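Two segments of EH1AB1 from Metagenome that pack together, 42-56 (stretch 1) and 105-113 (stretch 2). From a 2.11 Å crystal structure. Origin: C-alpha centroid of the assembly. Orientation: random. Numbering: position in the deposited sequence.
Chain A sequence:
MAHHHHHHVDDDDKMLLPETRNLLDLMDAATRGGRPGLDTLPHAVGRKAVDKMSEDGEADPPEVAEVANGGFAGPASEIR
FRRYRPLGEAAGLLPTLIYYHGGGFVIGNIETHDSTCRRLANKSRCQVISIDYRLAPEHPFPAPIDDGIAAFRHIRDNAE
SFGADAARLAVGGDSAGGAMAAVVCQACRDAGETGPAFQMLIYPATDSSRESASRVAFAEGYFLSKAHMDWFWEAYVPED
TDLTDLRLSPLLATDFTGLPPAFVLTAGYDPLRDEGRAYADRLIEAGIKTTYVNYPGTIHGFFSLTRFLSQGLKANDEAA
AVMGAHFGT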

ATOM      1  N   PRO A  42      10.075  33.838  19.565  1.00 38.97           N
ATOM      2  CA  PRO A  42       9.392  33.124  20.643  1.00 38.55           C
ATOM      3  C   PRO A  42       8.466  32.046  20.051  1.00 37.32           C
ATOM      4  O   PRO A  42       7.991  32.207  18.913  1.00 36.92           O
ATOM      5  N   HIS A  43       8.210  30.972  20.809  1.00 33.18           N
ATOM      6  CA  HIS A  43       7.492  29.820  20.266  1.00 33.97           C
ATOM      7  C   HIS A  43       6.049  30.203  19.919  1.00 33.44           C
ATOM      8  O   HIS A  43       5.557  29.783  18.883  1.00 34.65           O
ATOM      9  N   ALA A  44       5.390  31.014  20.757  1.00 34.36           N
ATOM     10  CA  ALA A  44       3.978  31.380  20.517  1.00 34.84           C
ATOM     11  C   ALA A  44       3.852  32.237  19.248  1.00 36.19           C
ATOM     12  O   ALA A  44       2.865  32.130  18.526  1.00 37.77           O
ATOM     13  N   VAL A  45       4.874  33.055  18.971  1.00 37.74           N
ATOM     14  CA  VAL A  45       4.909  33.948  17.814  1.00 38.21           C
ATOM     15  C   VAL A  45       5.163  33.129  16.544  1.00 37.41           C
ATOM     16  O   VAL A  45       4.463  33.287  15.536  1.00 36.41           O
ATOM     17  N   GLY A  46       6.209  32.303  16.595  1.00 34.57           N
ATOM     18  CA  GLY A  46       6.577  31.428  15.505  1.00 33.94           C
ATOM     19  C   GLY A  46       5.449  30.472  15.157  1.00 33.25           C
ATOM     20  O   GLY A  46       5.194  30.224  13.982  1.00 32.27           O
ATOM     21  N   ARG A  47       4.783  29.941  16.195  1.00 31.25           N
ATOM     22  CA  ARG A  47       3.677  29.005  16.040  1.00 29.34           C
ATOM     23  C   ARG A  47       2.587  29.666  15.189  1.00 30.08           C
ATOM     24  O   ARG A  47       2.116  29.092  14.221  1.00 27.01           O
ATOM     25  N   LYS A  48       2.206  30.886  15.575  1.00 33.93           N
ATOM     26  CA  LYS A  48       1.081  31.578  14.984  1.00 36.25           C
ATOM     27  C   LYS A  48       1.352  31.859  13.501  1.00 34.95           C
ATOM     28  O   LYS A  48       0.461  31.695  12.656  1.00 31.22           O
ATOM     29  N   ALA A  49       2.594  32.250  13.193  1.00 31.69           N
ATOM     30  CA  ALA A  49       2.998  32.605  11.849  1.00 31.73           C
ATOM     31  C   ALA A  49       3.063  31.355  10.957  1.00 31.17           C
ATOM     32  O   ALA A  49       2.554  31.368   9.844  1.00 30.55           O
ATOM     33  N   VAL A  50       3.726  30.295  11.438  1.00 29.39           N
ATOM     34  CA  VAL A  50       3.940  29.110  10.631  1.00 28.36           C
ATOM     35  C   VAL A  50       2.608  28.359  10.461  1.00 26.63           C
ATOM     36  O   VAL A  50       2.389  27.738   9.421  1.00 27.37           O
ATOM     37  N   ASP A  51       1.732  28.418  11.470  1.00 25.21           N
ATOM     38  CA  ASP A  51       0.417  27.777  11.387  1.00 24.98           C
ATOM     39  C   ASP A  51      -0.386  28.380  10.223  1.00 25.64           C
ATOM     40  O   ASP A  51      -1.025  27.643   9.490  1.00 23.14           O
ATOM     41  N   LYS A  52      -0.356  29.709  10.065  1.00 26.63           N
ATOM     42  CA  LYS A  52      -1.067  30.368   8.963  1.00 30.75           C
ATOM     43  C   LYS A  52      -0.490  29.911   7.616  1.00 27.61           C
ATOM     44  O   LYS A  52      -1.222  29.706   6.690  1.00 26.38           O
ATOM     45  N   MET A  53       0.832  29.789   7.527  1.00 26.60           N
ATOM     46  CA  MET A  53       1.492  29.306   6.328  1.00 27.45           C
ATOM     47  C   MET A  53       1.074  27.857   6.037  1.00 24.95           C
ATOM     48  O   MET A  53       0.853  27.511   4.893  1.00 23.13           O
ATOM     49  N   SER A  54       0.981  27.025   7.085  1.00 22.93           N
ATOM     50  CA  SER A  54       0.564  25.640   6.950  1.00 22.01           C
ATOM     51  C   SER A  54      -0.891  25.572   6.472  1.00 20.93           C
ATOM     52  O   SER A  54      -1.173  24.866   5.527  1.00 20.48           O
ATOM     53  N   GLU A  55      -1.787  26.344   7.097  1.00 20.72           N
ATOM     54  CA  GLU A  55      -3.174  26.418   6.637  1.00 21.50           C
ATOM     55  C   GLU A  55      -3.242  26.751   5.142  1.00 21.06           C
ATOM     56  O   GLU A  55      -4.032  26.152   4.398  1.00 21.53           O
ATOM     57  N   ASP A  56      -2.443  27.739   4.723  1.00 21.23           N
ATOM     58  CA  ASP A  56      -2.501  28.289   3.370  1.00 22.36           C
ATOM     59  C   ASP A  56      -1.692  27.421   2.397  1.00 22.78           C
ATOM     60  O   ASP A  56      -1.676  27.714   1.205  1.00 23.58           O
ATOM     61  N   PHE A 105       5.416  18.487  17.711  1.00 21.12           N
ATOM     62  CA  PHE A 105       4.810  18.621  19.039  1.00 20.89           C
ATOM     63  C   PHE A 105       4.856  20.084  19.539  1.00 20.95           C
ATOM     64  O   PHE A 105       4.658  20.349  20.735  1.00 19.67           O
ATOM     65  N   VAL A 106       5.066  21.042  18.628  1.00 21.15           N
ATOM     66  CA  VAL A 106       5.211  22.471  18.992  1.00 22.32           C
ATOM     67  C   VAL A 106       4.230  23.341  18.194  1.00 21.59           C
ATOM     68  O   VAL A 106       3.749  24.343  18.721  1.00 21.89           O
ATOM     69  N   ILE A 107       3.963  22.981  16.931  1.00 20.79           N
ATOM     70  CA  ILE A 107       3.056  23.739  16.058  1.00 20.85           C
ATOM     71  C   ILE A 107       2.050  22.772  15.417  1.00 19.92           C
ATOM     72  O   ILE A 107       2.036  21.579  15.724  1.00 19.42           O
ATOM     73  N   GLY A 108       1.226  23.301  14.511  1.00 18.51           N
ATOM     74  CA  GLY A 108       0.116  22.557  13.930  1.00 18.39           C
ATOM     75  C   GLY A 108      -1.080  22.532  14.864  1.00 18.54           C
ATOM     76  O   GLY A 108      -0.952  22.640  16.090  1.00 19.23           O
ATOM     77  N   ASN A 109      -2.261  22.360  14.273  1.00 18.37           N
ATOM     78  CA  ASN A 109      -3.517  22.252  15.014  1.00 18.64           C
ATOM     79  C   ASN A 109      -4.541  21.643  14.051  1.00 18.47           C
ATOM     80  O   ASN A 109      -4.186  21.227  12.935  1.00 18.46           O
ATOM     81  N   ILE A 110      -5.810  21.630  14.451  1.00 18.37           N
ATOM     82  CA  ILE A 110      -6.852  21.065  13.608  1.00 19.57           C
ATOM     83  C   ILE A 110      -6.909  21.816  12.259  1.00 19.68           C
ATOM     84  O   ILE A 110      -7.116  21.183  11.210  1.00 19.21           O
ATOM     85  N   GLU A 111      -6.654  23.133  12.257  1.00 19.25           N
ATOM     86  CA  GLU A 111      -6.850  23.928  11.051  1.00 20.24           C
ATOM     87  C   GLU A 111      -5.740  23.679  10.021  1.00 18.87           C
ATOM     88  O   GLU A 111      -5.995  23.796   8.835  1.00 19.68           O
ATOM     89  N   THR A 112      -4.509  23.413  10.474  1.00 17.66           N
ATOM     90  CA  THR A 112      -3.350  23.250   9.571  1.00 17.39           C
ATOM     91  C   THR A 112      -3.502  21.982   8.715  1.00 16.92           C
ATOM     92  O   THR A 112      -2.871  21.871   7.666  1.00 16.97           O
ATOM     93  N   HIS A 113      -4.319  21.028   9.173  1.00 16.76           N
ATOM     94  CA  HIS A 113      -4.477  19.718   8.521  1.00 17.10           C
ATOM     95  C   HIS A 113      -5.943  19.454   8.139  1.00 17.70           C
ATOM     96  O   HIS A 113      -6.303  18.334   7.824  1.00 17.98           O
TER

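The helix that begins at H43 packs along the loop segment 105-113, and the two stretches bury 515 Å² between them. The largest share on the loop side falls to I107, with V106 and T112 close behind, while D51 covers the most on the helix.

I107 adopts the p, t rotamer. Although its CA-to-CB bond points sideways, both ends of the side chain reach the helix: CG2 lies 3.8 Å from CA of R47, and CD1 meets CG1 of V50 at 3.7 Å. V50 is in the t rotamer; its CA-to-CB bond points toward the loop, and it so forms a small apolar contact with I107. The CB of I107 also sits 3.6 Å from OD1 of D51, which places this carboxylate against the base of the isoleucine.

D51 is buried and takes the m rotamer, which brings the end of its sideways-pointing side chain nearer to the loop. There OD1 accepts a hydrogen bond from the backbone N of G108 (2.9 Å, 157°). G108 has a positive phi of 80°, a conformation that favours glycine. The other carboxylate oxygen, OD2 of D51, lies 3.2 Å from ND2 of N109 and accepts a hydrogen bond from water 1 (2.5 Å to its oxygen). The same water donates to O of G108 at 2.8 Å, so side chain and loop backbone are joined a second time through solvent.

T112, in the p rotamer, presents its methyl to the last turns of the helix. Its CG2 is 3.5 Å from O of D51 and 3.8 Å from CB of S54, an m rotamer whose CA-to-CB bond points toward the loop. The hydroxyl turns back into its own stretch, where OG1 of T112 donates to O of N109 (2.8 Å) and accepts from ND1 of H113 (2.8 Å). E55 flanks this contact, with OE2 3.5 Å from CB of E111; water 2 donates to OE2 of E55 (2.7 Å) and accepts from ND2 of N109 (3.1 Å), bridging the two side chains.

Near the start of the helix, R47 extends through t, t and m torsions to the carbonyl of V106. Its NE and NH2 both donate to V106 O, at 2.9 and 3.1 Å, and the oxygen lies at the guanidinium edge, near its plane, which lets both nitrogens reach the one acceptor. V106 itself, a t rotamer, sets CG1 3.9 Å from CD2 of H43, an m rotamer whose CA-to-CB bond points toward the loop.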

ATOM      1  CB  PRO A  42       8.564  34.200  21.362  1.00 38.17           C
ATOM      2  CG  PRO A  42       9.187  35.524  20.953  1.00 37.76           C
ATOM      3  CD  PRO A  42       9.830  35.289  19.603  1.00 38.12           C
ATOM      4  CB  HIS A  43       7.603  28.595  21.189  1.00 32.79           C
ATOM      5  CG  HIS A  43       8.962  27.980  21.169  1.00 31.08           C
ATOM      6  ND1 HIS A  43       9.985  28.427  21.987  1.00 32.17           N
ATOM      7  CD2 HIS A  43       9.492  26.995  20.408  1.00 32.24           C
ATOM      8  CE1 HIS A  43      11.079  27.729  21.748  1.00 32.42           C
ATOM      9  NE2 HIS A  43      10.802  26.835  20.786  1.00 32.18           N
ATOM     10  CB  ALA A  44       3.391  32.081  21.713  1.00 33.62           C
ATOM     11  CB  VAL A  45       5.986  35.039  17.991  1.00 41.43           C
ATOM     12  CG1 VAL A  45       6.195  35.855  16.722  1.00 40.99           C
ATOM     13  CG2 VAL A  45       5.661  35.949  19.171  1.00 42.27           C
ATOM     14  CB  ARG A  47       3.139  28.564  17.406  1.00 26.69           C
ATOM     15  CG  ARG A  47       1.798  27.842  17.360  1.00 25.96           C
ATOM     16  CD  ARG A  47       1.279  27.480  18.743  1.00 25.00           C
ATOM     17  NE  ARG A  47       2.270  26.715  19.476  1.00 25.80           N
ATOM     18  CZ  ARG A  47       2.563  26.843  20.775  1.00 26.07           C
ATOM     19  NH1 ARG A  47       2.041  27.811  21.517  1.00 23.43           N
ATOM     20  NH2 ARG A  47       3.389  25.969  21.325  1.00 25.74           N
ATOM     21  CB  LYS A  48       0.811  32.868  15.754  1.00 42.74           C
ATOM     22  CG  LYS A  48      -0.568  33.454  15.515  1.00 48.96           C
ATOM     23  CD  LYS A  48      -1.053  34.314  16.658  1.00 55.00           C
ATOM     24  CE  LYS A  48      -2.020  35.380  16.194  1.00 59.65           C
ATOM     25  NZ  LYS A  48      -1.296  36.565  15.677  1.00 61.63           N
ATOM     26  CB  ALA A  49       4.329  33.307  11.881  1.00 31.89           C
ATOM     27  CB  VAL A  50       5.047  28.202  11.191  1.00 29.56           C
ATOM     28  CG1 VAL A  50       5.181  26.922  10.386  1.00 30.33           C
ATOM     29  CG2 VAL A  50       6.390  28.910  11.240  1.00 31.49           C
ATOM     30  CB  ASP A  51      -0.345  27.837  12.712  1.00 23.28           C
ATOM     31  CG  ASP A  51       0.136  26.816  13.738  1.00 25.03           C
ATOM     32  OD1 ASP A  51       0.971  25.954  13.370  1.00 22.40           O
ATOM     33  OD2 ASP A  51      -0.336  26.885  14.895  1.00 23.79           O
ATOM     34  CB  LYS A  52      -0.990  31.893   9.074  1.00 35.18           C
ATOM     35  CG  LYS A  52      -1.952  32.503  10.082  1.00 42.64           C
ATOM     36  CD  LYS A  52      -1.560  33.912  10.487  1.00 51.97           C
ATOM     37  CE  LYS A  52      -1.969  34.279  11.898  1.00 57.38           C
ATOM     38  NZ  LYS A  52      -3.355  34.803  11.938  1.00 62.92           N
ATOM     39  CB  MET A  53       3.011  29.369   6.477  1.00 30.12           C
ATOM     40  CG  MET A  53       3.542  30.780   6.585  1.00 34.59           C
ATOM     41  SD  MET A  53       5.317  30.747   6.918  1.00 38.32           S
ATOM     42  CE  MET A  53       5.929  30.365   5.279  1.00 39.31           C
ATOM     43  CB  SER A  54       0.765  24.863   8.210  1.00 21.61           C
ATOM     44  OG  SER A  54       2.142  24.826   8.529  1.00 23.01           O
ATOM     45  CB  GLU A  55      -3.952  27.499   7.375  1.00 22.44           C
ATOM     46  CG  GLU A  55      -4.379  27.090   8.755  1.00 23.32           C
ATOM     47  CD  GLU A  55      -5.473  27.970   9.328  1.00 23.63           C
ATOM     48  OE1 GLU A  55      -6.498  28.208   8.618  1.00 23.35           O
ATOM     49  OE2 GLU A  55      -5.303  28.404  10.480  1.00 22.52           O
ATOM     50  CB  ASP A  56      -2.028  29.749   3.350  1.00 24.48           C
ATOM     51  CG  ASP A  56      -2.464  30.538   2.119  1.00 26.70           C
ATOM     52  OD1 ASP A  56      -3.578  30.258   1.578  1.00 27.37           O
ATOM     53  OD2 ASP A  56      -1.675  31.409   1.681  1.00 29.32           O
ATOM     54  CB  PHE A 105       5.477  17.661  20.034  1.00 22.37           C
ATOM     55  CG  PHE A 105       5.446  16.188  19.677  1.00 22.27           C
ATOM     56  CD1 PHE A 105       4.284  15.449  19.804  1.00 22.31           C
ATOM     57  CD2 PHE A 105       6.597  15.529  19.268  1.00 23.11           C
ATOM     58  CE1 PHE A 105       4.266  14.093  19.497  1.00 23.63           C
ATOM     59  CE2 PHE A 105       6.569  14.178  18.936  1.00 24.39           C
ATOM     60  CZ  PHE A 105       5.404  13.456  19.069  1.00 22.61           C
ATOM     61  CB  VAL A 106       6.661  22.966  18.811  1.00 23.33           C
ATOM     62  CG1 VAL A 106       6.795  24.466  19.052  1.00 24.00           C
ATOM     63  CG2 VAL A 106       7.624  22.203  19.707  1.00 23.83           C
ATOM     64  CB  ILE A 107       3.857  24.522  15.002  1.00 21.61           C
ATOM     65  CG1 ILE A 107       4.511  23.590  13.974  1.00 20.90           C
ATOM     66  CG2 ILE A 107       4.873  25.439  15.672  1.00 22.62           C
ATOM     67  CD1 ILE A 107       5.344  24.302  12.952  1.00 21.73           C
ATOM     68  CB  ASN A 109      -3.958  23.616  15.566  1.00 18.78           C
ATOM     69  CG  ASN A 109      -4.003  24.667  14.480  1.00 19.72           C
ATOM     70  OD1 ASN A 109      -4.641  24.461  13.453  1.00 20.99           O
ATOM     71  ND2 ASN A 109      -3.267  25.757  14.649  1.00 21.09           N
ATOM     72  CB  ILE A 110      -8.191  21.012  14.367  1.00 20.10           C
ATOM     73  CG1 ILE A 110      -8.099  19.979  15.499  1.00 20.99           C
ATOM     74  CG2 ILE A 110      -9.350  20.711  13.417  1.00 20.44           C
ATOM     75  CD1 ILE A 110      -9.323  19.891  16.392  1.00 21.75           C
ATOM     76  CB  GLU A 111      -6.916  25.427  11.349  1.00 22.11           C
ATOM     77  CG  GLU A 111      -8.065  25.824  12.243  1.00 25.99           C
ATOM     78  CD  GLU A 111      -9.461  25.504  11.736  1.00 28.11           C
ATOM     79  OE1 GLU A 111      -9.652  25.311  10.516  1.00 33.73           O
ATOM     80  OE2 GLU A 111     -10.356  25.448  12.576  1.00 35.32           O
ATOM     81  CB  THR A 112      -2.032  23.242  10.360  1.00 17.05           C
ATOM     82  OG1 THR A 112      -2.072  22.190  11.327  1.00 16.90           O
ATOM     83  CG2 THR A 112      -1.761  24.553  11.069  1.00 17.46           C
ATOM     84  CB  HIS A 113      -3.934  18.623   9.451  1.00 18.07           C
ATOM     85  CG  HIS A 113      -2.441  18.617   9.551  1.00 18.29           C
ATOM     86  ND1 HIS A 113      -1.729  19.658  10.146  1.00 18.11           N
ATOM     87  CD2 HIS A 113      -1.529  17.710   9.132  1.00 17.43           C
ATOM     88  CE1 HIS A 113      -0.439  19.377  10.092  1.00 18.89           C
ATOM     89  NE2 HIS A 113      -0.290  18.180   9.470  1.00 18.18           N
TER
HETATM   90  O   HOH W   1      -0.448  25.309  16.845  1.00 27.24           O
HETATM   91  O   HOH W   2      -3.947  28.190  12.788  1.00 31.25           O